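Local coordinates for protein putative glutathione S-transferase (Corynebacterium glutamicum, PDB 3M1G) that probably acts as a glutathione transferase of the ECM4-like, omega-related kind, at residues W225-L230 / P274-Y279; D33-D38 / W55-G60. All blocks are in the same frame, centred on the assembly; numbering follows the deposited sequence. Where two conformers were deposited one is given.

The two contacts lie on opposite sides of the chain's centre. Their centres are about 37 Å apart, and their nearest atoms are about 24 Å apart, so they do not touch. Interaction 2 comes first along the chain. It pairs two short strands that precede the thioredoxin-like sheet and the predicted nucleophile Cys70, and it lies away from the predicted sites. Interaction 1 joins two helices of the helical C-terminal domain. There the side chain of Leu276 is about 12 Å from that of Tyr259, which is predicted to lower the pKa of Cys70. Neither contact is touched by the other chain of the assembly.

Interaction 1: residues W225-L230 / P274-Y279; sequences WLEDRL and PNLWGY
Glu227 OE2 is gripped twice by Asn275. The backbone N of Asn275 donates to it at 2.9 Å, and Asn275 ND2 adds a weak bond of 3.0 Å that is bent to 126°. The other carboxylate oxygen, Glu227 OE1, accepts from Leu276 N at 2.9 Å. Both backbone donors come from the syn side and stand somewhat out of the carboxylate plane. The glutamate chain is bent at chi2 (72°), which carries CD toward the first turn of helix 274-284. The N-terminal end of that helix would probably favour the negative charge. Leu276 CG packs against the same carboxylate, 3.4 Å from Glu227 OE1. Deeper in, the contact is apolar. Leu230 CD1 sits over the centre of one face of the Tyr279 ring, 3.8 Å from its centroid, in a CH-pi contact. The same methyl also meets Leu276 CD2 at 3.8 Å. The Tyr279 hydroxyl is hydrogen-bonded to Asp245. The segment axes approach to 8.3 Å and are turned 71° apart. Helix 243-253 packs on both helices: its Leu248 meets Leu226 and Tyr279, and its Leu252 meets Leu276 and Tyr279. Ile192 of helix 182-197 touches Leu226, so the contact sits among four helices of the C-terminal domain.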
loop_
_atom_site.group_PDB
_atom_site.type_symbol
_atom_site.label_atom_id
_atom_site.label_comp_id
_atom_site.label_asym_id
_atom_site.label_seq_id
_atom_site.Cartn_x
_atom_site.Cartn_y
_atom_site.Cartn_z
ATOM N N TRP A 225 9.048 -13.994 10.938
ATOM C CA TRP A 225 9.325 -14.629 12.227
ATOM C C TRP A 225 8.172 -14.343 13.214
ATOM O O TRP A 225 7.707 -15.255 13.889
ATOM C CB TRP A 225 10.657 -14.127 12.813
ATOM C CG TRP A 225 10.771 -14.244 14.299
ATOM C CD1 TRP A 225 10.778 -15.403 15.032
ATOM C CD2 TRP A 225 10.945 -13.179 15.235
ATOM N NE1 TRP A 225 10.890 -15.104 16.358
ATOM C CE2 TRP A 225 10.997 -13.752 16.513
ATOM C CE3 TRP A 225 11.035 -11.787 15.120
ATOM C CZ2 TRP A 225 11.152 -12.989 17.676
ATOM C CZ3 TRP A 225 11.198 -11.021 16.293
ATOM C CH2 TRP A 225 11.232 -11.621 17.535
ATOM N N LEU A 226 7.711 -13.101 13.292
ATOM C CA LEU A 226 6.621 -12.780 14.230
ATOM C C LEU A 226 5.306 -13.500 13.866
ATOM O O LEU A 226 4.573 -14.009 14.733
ATOM C CB LEU A 226 6.399 -11.267 14.319
ATOM C CG LEU A 226 7.514 -10.495 15.005
ATOM C CD1 LEU A 226 7.314 -8.997 14.836
ATOM C CD2 LEU A 226 7.621 -10.863 16.501
ATOM N N GLU A 227 5.008 -13.537 12.576
ATOM C CA GLU A 227 3.806 -14.197 12.071
ATOM C C GLU A 227 3.829 -15.675 12.514
ATOM O O GLU A 227 2.817 -16.237 12.968
ATOM C CB GLU A 227 3.745 -14.056 10.549
ATOM C CG GLU A 227 2.687 -14.898 9.863
ATOM C CD GLU A 227 1.295 -14.377 10.109
ATOM O OE1 GLU A 227 1.178 -13.198 10.541
ATOM O OE2 GLU A 227 0.331 -15.143 9.866
ATOM N N ASP A 228 4.993 -16.292 12.414
ATOM C CA ASP A 228 5.143 -17.675 12.863
ATOM C C ASP A 228 5.132 -17.817 14.391
ATOM O O ASP A 228 4.552 -18.757 14.921
ATOM C CB ASP A 228 6.435 -18.266 12.314
ATOM C CG ASP A 228 6.626 -19.746 12.706
ATOM O OD1 ASP A 228 5.844 -20.611 12.274
ATOM O OD2 ASP A 228 7.539 -20.030 13.476
ATOM N N ARG A 229 5.768 -16.900 15.117
ATOM C CA ARG A 229 5.737 -16.965 16.569
ATOM C C ARG A 229 4.292 -16.884 17.112
ATOM O O ARG A 229 3.921 -17.567 18.077
ATOM C CB ARG A 229 6.581 -15.827 17.167
ATOM C CG ARG A 229 6.786 -15.941 18.654
ATOM C CD ARG A 229 7.657 -14.854 19.214
ATOM N NE ARG A 229 7.643 -14.910 20.670
ATOM C CZ ARG A 229 8.455 -15.651 21.418
ATOM N NH1 ARG A 229 9.411 -16.389 20.871
ATOM N NH2 ARG A 229 8.312 -15.627 22.736
ATOM N N LEU A 230 3.498 -16.020 16.507
ATOM C CA LEU A 230 2.123 -15.760 16.937
ATOM C C LEU A 230 1.120 -16.756 16.341
ATOM O O LEU A 230 -0.071 -16.653 16.603
ATOM C CB LEU A 230 1.732 -14.315 16.583
ATOM C CG LEU A 230 2.429 -13.218 17.394
ATOM C CD1 LEU A 230 2.241 -11.834 16.761
ATOM C CD2 LEU A 230 1.913 -13.238 18.833
ATOM N N PRO A 274 -2.159 -13.322 8.415
ATOM C CA PRO A 274 -3.320 -13.645 9.241
ATOM C C PRO A 274 -3.085 -13.593 10.750
ATOM O O PRO A 274 -3.938 -13.063 11.466
ATOM C CB PRO A 274 -3.706 -15.078 8.822
ATOM C CG PRO A 274 -3.027 -15.329 7.541
ATOM C CD PRO A 274 -1.864 -14.345 7.399
ATOM N N ASN A 275 -1.973 -14.158 11.231
ATOM C CA ASN A 275 -1.707 -14.090 12.665
ATOM C C ASN A 275 -1.446 -12.676 13.168
ATOM O O ASN A 275 -2.036 -12.271 14.183
ATOM C CB ASN A 275 -0.591 -15.030 13.065
ATOM C CG ASN A 275 -0.991 -16.462 12.900
ATOM O OD1 ASN A 275 -1.937 -16.909 13.519
ATOM N ND2 ASN A 275 -0.328 -17.161 12.017
ATOM N N LEU A 276 -0.618 -11.913 12.459
ATOM C CA LEU A 276 -0.352 -10.527 12.872
ATOM C C LEU A 276 -1.623 -9.710 12.866
ATOM O O LEU A 276 -1.803 -8.846 13.738
ATOM C CB LEU A 276 0.695 -9.849 11.981
ATOM C CG LEU A 276 2.136 -10.365 12.199
ATOM C CD1 LEU A 276 3.057 -9.857 11.053
ATOM C CD2 LEU A 276 2.651 -9.918 13.526
ATOM N N TRP A 277 -2.484 -9.930 11.872
ATOM C CA TRP A 277 -3.711 -9.127 11.762
ATOM C C TRP A 277 -4.733 -9.444 12.861
ATOM O O TRP A 277 -5.368 -8.534 13.386
ATOM C CB TRP A 277 -4.341 -9.308 10.388
ATOM C CG TRP A 277 -5.619 -8.579 10.097
ATOM C CD1 TRP A 277 -6.683 -9.115 9.482
ATOM C CD2 TRP A 277 -5.970 -7.183 10.355
ATOM N NE1 TRP A 277 -7.681 -8.185 9.339
ATOM C CE2 TRP A 277 -7.283 -6.997 9.872
ATOM C CE3 TRP A 277 -5.317 -6.101 10.958
ATOM C CZ2 TRP A 277 -7.951 -5.759 9.932
ATOM C CZ3 TRP A 277 -5.997 -4.866 11.065
ATOM C CH2 TRP A 277 -7.296 -4.715 10.545
ATOM N N GLY A 278 -4.905 -10.726 13.169
ATOM C CA GLY A 278 -5.696 -11.160 14.326
ATOM C C GLY A 278 -5.159 -10.568 15.617
ATOM O O GLY A 278 -5.902 -9.967 16.395
ATOM N N TYR A 279 -3.849 -10.692 15.818
ATOM C CA TYR A 279 -3.157 -10.099 16.988
ATOM C C TYR A 279 -3.339 -8.590 17.089
ATOM O O TYR A 279 -3.659 -8.055 18.149
ATOM C CB TYR A 279 -1.687 -10.516 16.906
ATOM C CG TYR A 279 -0.675 -9.819 17.807
ATOM C CD1 TYR A 279 -0.429 -10.271 19.074
ATOM C CD2 TYR A 279 0.065 -8.728 17.338
ATOM C CE1 TYR A 279 0.526 -9.672 19.869
ATOM C CE2 TYR A 279 1.030 -8.122 18.123
ATOM C CZ TYR A 279 1.255 -8.611 19.397
ATOM O OH TYR A 279 2.210 -8.047 20.206
#

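Interaction 2: residues D33-D38 / W55-G60; sequences DRIVAD and WPVEAG
The indole of Trp55 meets Asp33 at its edge. Trp55 NE1 donates to Asp33 OD2 at 2.9 Å in a nearly straight bond (176°). The acceptor lies in the ring plane. The carboxylate is turned 42° from that plane and is met on its anti side. Its other oxygen, Asp33 OD1, accepts from Phe53 N, so both oxygens bind strand 53-56. A second flat group, the Arg34 guanidinium, has Val36 CG1 over one face near its rim and forms a salt bridge with Asp160. The backbones pair in parallel. Trp55 N donates to Arg34 O at 2.8 Å, and Trp55 O accepts from Val36 N at 2.8 Å. Trp55 thus bonds through its N and O to the two residues that flank Ile35. Past Pro56, Val57 N donates to Val36 O at 3.0 Å, from well above the carbonyl plane. Ile35 CG2 is anti to its own backbone N, which puts it 3.8 Å from Val57 CG1. Ile35 and Trp55 point to the same face of the sheet, where both touch Tyr62 and Val150 of the neighbouring four-stranded sheet. This short parallel strand pair, two bridges long, joins outer strand 34-36 to central strand 53-56 of a three-stranded mixed sheet that packs on the sheet of the thioredoxin-like domain.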
loop_
_atom_site.group_PDB
_atom_site.type_symbol
_atom_site.label_atom_id
_atom_site.label_comp_id
_atom_site.label_asym_id
_atom_site.label_seq_id
_atom_site.Cartn_x
_atom_site.Cartn_y
_atom_site.Cartn_z
ATOM N N ASP A 33 18.317 9.598 33.746
ATOM C CA ASP A 33 17.953 9.494 35.164
ATOM C C ASP A 33 16.760 8.558 35.250
ATOM O O ASP A 33 16.157 8.243 34.233
ATOM C CB ASP A 33 17.547 10.852 35.767
ATOM C CG ASP A 33 18.696 11.790 35.946
ATOM O OD1 ASP A 33 19.875 11.400 35.702
ATOM O OD2 ASP A 33 18.430 12.941 36.388
ATOM N N ARG A 34 16.413 8.115 36.462
ATOM C CA ARG A 34 15.289 7.196 36.656
ATOM C C ARG A 34 14.479 7.654 37.859
ATOM O O ARG A 34 15.031 8.291 38.775
ATOM C CB ARG A 34 15.800 5.763 36.868
ATOM C CG ARG A 34 16.413 5.146 35.605
ATOM C CD ARG A 34 16.989 3.724 35.891
ATOM N NE ARG A 34 15.910 2.883 36.421
ATOM C CZ ARG A 34 16.023 2.004 37.424
ATOM N NH1 ARG A 34 17.170 1.788 38.033
ATOM N NH2 ARG A 34 14.954 1.333 37.841
ATOM N N ILE A 35 13.177 7.399 37.811
ATOM C CA ILE A 35 12.300 7.631 38.932
ATOM C C ILE A 35 12.055 6.285 39.615
ATOM O O ILE A 35 11.578 5.353 38.976
ATOM C CB ILE A 35 10.963 8.299 38.527
ATOM C CG1 ILE A 35 11.190 9.443 37.533
ATOM C CG2 ILE A 35 10.274 8.867 39.781
ATOM C CD1 ILE A 35 9.941 10.263 37.161
ATOM N N VAL A 36 12.421 6.182 40.887
ATOM C CA VAL A 36 12.447 4.912 41.590
ATOM C C VAL A 36 11.751 4.936 42.956
ATOM O O VAL A 36 11.566 5.986 43.577
ATOM C CB VAL A 36 13.892 4.384 41.760
ATOM C CG1 VAL A 36 14.594 4.291 40.393
ATOM C CG2 VAL A 36 14.697 5.257 42.747
ATOM N N ALA A 37 11.363 3.740 43.382
ATOM C CA ALA A 37 10.694 3.491 44.654
ATOM C C ALA A 37 11.616 3.675 45.855
ATOM O O ALA A 37 11.127 4.052 46.921
ATOM C CB ALA A 37 10.079 2.070 44.676
ATOM N N ASP A 38 12.925 3.471 45.718
ATOM C CA ASP A 38 13.800 3.545 46.912
ATOM C C ASP A 38 14.439 4.923 47.146
ATOM O O ASP A 38 15.391 5.057 47.913
ATOM C CB ASP A 38 14.856 2.432 46.918
ATOM C CG ASP A 38 15.772 2.473 45.716
ATOM O OD1 ASP A 38 15.602 3.352 44.868
ATOM O OD2 ASP A 38 16.667 1.612 45.602
ATOM N N TRP A 55 15.396 9.809 41.101
ATOM C CA TRP A 55 14.362 10.669 41.612
ATOM C C TRP A 55 13.295 9.777 42.292
ATOM O O TRP A 55 13.225 8.602 42.006
ATOM C CB TRP A 55 13.704 11.429 40.467
ATOM C CG TRP A 55 14.568 12.313 39.660
ATOM C CD1 TRP A 55 15.661 11.946 38.904
ATOM C CD2 TRP A 55 14.421 13.736 39.475
ATOM N NE1 TRP A 55 16.178 13.044 38.266
ATOM C CE2 TRP A 55 15.440 14.152 38.591
ATOM C CE3 TRP A 55 13.514 14.684 39.946
ATOM C CZ2 TRP A 55 15.591 15.499 38.181
ATOM C CZ3 TRP A 55 13.642 15.995 39.529
ATOM C CH2 TRP A 55 14.688 16.396 38.651
ATOM N N PRO A 56 12.479 10.350 43.180
ATOM C CA PRO A 56 11.491 9.592 43.917
ATOM C C PRO A 56 10.166 9.469 43.215
ATOM O O PRO A 56 9.678 10.453 42.653
ATOM C CB PRO A 56 11.326 10.400 45.211
ATOM C CG PRO A 56 11.562 11.797 44.782
ATOM C CD PRO A 56 12.647 11.713 43.729
ATOM N N VAL A 57 9.580 8.273 43.234
ATOM C CA VAL A 57 8.166 8.146 42.801
ATOM C C VAL A 57 7.290 8.890 43.819
ATOM O O VAL A 57 7.507 8.785 45.037
ATOM C CB VAL A 57 7.706 6.708 42.646
ATOM C CG1 VAL A 57 8.520 5.964 41.558
ATOM C CG2 VAL A 57 7.779 5.949 43.991
ATOM N N GLU A 58 6.416 9.751 43.304
ATOM C CA GLU A 58 5.398 10.433 44.063
ATOM C C GLU A 58 4.368 11.014 43.116
ATOM O O GLU A 58 4.676 11.275 41.950
ATOM C CB GLU A 58 5.988 11.556 44.938
ATOM C CG GLU A 58 6.770 12.590 44.177
ATOM C CD GLU A 58 7.415 13.633 45.085
ATOM O OE1 GLU A 58 6.740 14.621 45.474
ATOM O OE2 GLU A 58 8.639 13.483 45.363
ATOM N N ALA A 59 3.155 11.213 43.633
ATOM C CA ALA A 59 2.054 11.720 42.870
ATOM C C ALA A 59 2.192 13.227 42.683
ATOM O O ALA A 59 2.616 13.943 43.593
ATOM C CB ALA A 59 0.680 11.409 43.590
ATOM N N GLY A 60 1.750 13.716 41.538
ATOM C CA GLY A 60 1.616 15.160 41.353
ATOM C C GLY A 60 2.948 15.887 41.140
ATOM O O GLY A 60 2.979 17.097 41.247
#